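Local coordinates for protein phenylalanine hydroxylase (Colwellia psychrerythraea, PDB 2V27) that probably converts L-phenylalanine to L-tyrosine with molecular oxygen and tetrahydrobiopterin, as an iron-dependent, cold-active monooxygenase, at residues Glu24-Ile27 with Trp28-Leu31. Sequence-based numbering, arbitrary orientation.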
loop_
_atom_site.group_PDB
_atom_site.type_symbol
_atom_site.label_atom_id
_atom_site.label_comp_id
_atom_site.label_asym_id
_atom_site.label_seq_id
_atom_site.Cartn_x
_atom_site.Cartn_y
_atom_site.Cartn_z
ATOM N N GLU B 24 25.609 -12.636 -9.056
ATOM C CA GLU B 24 25.168 -11.234 -9.229
ATOM C C GLU B 24 24.924 -10.936 -10.714
ATOM O O GLU B 24 23.924 -10.278 -11.075
ATOM C CB GLU B 24 26.186 -10.300 -8.559
ATOM C CG GLU B 24 26.074 -10.334 -7.068
ATOM C CD GLU B 24 27.272 -9.795 -6.351
ATOM O OE1 GLU B 24 28.394 -9.799 -6.911
ATOM O OE2 GLU B 24 27.061 -9.335 -5.217
ATOM N N ASN B 25 25.793 -11.424 -11.593
ATOM C CA ASN B 25 25.618 -11.223 -13.037
ATOM C C ASN B 25 24.381 -11.945 -13.567
ATOM O O ASN B 25 23.689 -11.441 -14.445
ATOM C CB ASN B 25 26.864 -11.681 -13.822
ATOM C CG ASN B 25 28.045 -10.720 -13.669
ATOM O OD1 ASN B 25 27.882 -9.472 -13.498
ATOM N ND2 ASN B 25 29.255 -11.296 -13.758
ATOM N N LEU B 26 24.116 -13.134 -13.034
ATOM C CA LEU B 26 22.919 -13.874 -13.402
ATOM C C LEU B 26 21.654 -13.133 -12.945
ATOM O O LEU B 26 20.670 -13.121 -13.697
ATOM C CB LEU B 26 22.977 -15.285 -12.807
ATOM C CG LEU B 26 21.982 -16.312 -13.336
ATOM C CD1 LEU B 26 22.175 -16.551 -14.820
ATOM C CD2 LEU B 26 22.198 -17.647 -12.571
ATOM N N ILE B 27 21.675 -12.528 -11.752
ATOM C CA ILE B 27 20.540 -11.684 -11.300
ATOM C C ILE B 27 20.330 -10.508 -12.307
ATOM O O ILE B 27 19.201 -10.295 -12.858
ATOM C CB ILE B 27 20.759 -11.201 -9.870
ATOM C CG1 ILE B 27 20.664 -12.384 -8.882
ATOM C CG2 ILE B 27 19.756 -10.095 -9.481
ATOM C CD1 ILE B 27 21.372 -12.111 -7.553
ATOM N N TRP B 28 21.388 -9.754 -12.603
ATOM C CA TRP B 28 21.274 -8.750 -13.683
ATOM C C TRP B 28 20.654 -9.284 -14.979
ATOM O O TRP B 28 19.750 -8.679 -15.558
ATOM C CB TRP B 28 22.670 -8.117 -14.001
ATOM C CG TRP B 28 22.648 -7.154 -15.176
ATOM C CD1 TRP B 28 22.681 -7.465 -16.490
ATOM C CD2 TRP B 28 22.526 -5.724 -15.100
ATOM N NE1 TRP B 28 22.603 -6.317 -17.264
ATOM C CE2 TRP B 28 22.495 -5.240 -16.433
ATOM C CE3 TRP B 28 22.480 -4.820 -14.037
ATOM C CZ2 TRP B 28 22.442 -3.891 -16.728
ATOM C CZ3 TRP B 28 22.366 -3.438 -14.325
ATOM C CH2 TRP B 28 22.367 -3.002 -15.669
ATOM N N GLN B 29 21.107 -10.445 -15.440
ATOM C CA GLN B 29 20.630 -10.967 -16.716
ATOM C C GLN B 29 19.110 -11.238 -16.668
ATOM O O GLN B 29 18.392 -10.954 -17.633
ATOM C CB GLN B 29 21.350 -12.275 -17.051
ATOM C CG GLN B 29 20.974 -12.866 -18.378
ATOM C CD GLN B 29 21.784 -14.133 -18.648
ATOM O OE1 GLN B 29 22.113 -14.881 -17.719
ATOM N NE2 GLN B 29 22.097 -14.375 -19.908
ATOM N N GLU B 30 18.682 -11.809 -15.549
ATOM C CA GLU B 30 17.266 -12.153 -15.366
ATOM C C GLU B 30 16.413 -10.897 -15.301
ATOM O O GLU B 30 15.376 -10.801 -15.991
ATOM C CB GLU B 30 17.068 -13.029 -14.129
ATOM C CG GLU B 30 17.496 -14.468 -14.397
ATOM C CD GLU B 30 17.229 -15.408 -13.241
ATOM O OE1 GLU B 30 16.250 -15.173 -12.470
ATOM O OE2 GLU B 30 18.006 -16.389 -13.111
ATOM N N LEU B 31 16.877 -9.911 -14.529
ATOM C CA LEU B 31 16.209 -8.585 -14.465
ATOM C C LEU B 31 16.120 -7.877 -15.818
ATOM O O LEU B 31 15.050 -7.355 -16.212
ATOM C CB LEU B 31 16.910 -7.673 -13.489
ATOM C CG LEU B 31 16.888 -8.089 -12.032
ATOM C CD1 LEU B 31 17.767 -7.213 -11.131
ATOM C CD2 LEU B 31 15.451 -8.169 -11.480
#
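Leu31 N gives its hydrogen to Ile27 O, 2.9 Å away with an N-H...O angle of 176°, and the donor arrives nearly in line with the carbonyl bond. Trp28 N to Glu24 O (3.0 Å) is about as straight at the hydrogen, but its donor stands tilted from the carbonyl plane. Gln29 N to Asn25 O (2.9 Å) and Glu30 N to Leu26 O (3.0 Å) bend more, the former to 151°. Each carbonyl of 24-27 is thus taken by the amide four residues on. Among the side chains, Ile27 and Leu31 lie alongside each other, CG2 of Ile27 3.9 Å from CD1 of Leu31; chi1 of -69° sets Ile27 CG1 beside the backbone N and CG2 anti to it, on the side of the next turn. On the more open side, Leu26 CD1 comes 3.3 Å from Gln29 OE1, a contact without a hydrogen bond. Four polar side chains are satisfied outside the two turns: Glu30 OE2 forms a salt bridge with Arg109, Glu24 OE1 one with Lys10 and a hydrogen bond with Ser21 N, while Asn25 OD1 bonds Ile61 N and Trp28 NE1 Pro57 O. Trp28 meets Phe121 edge-to-face, so this amphipathic alpha-helix packs against helix 120-131, which carries iron ligands His122 and His127.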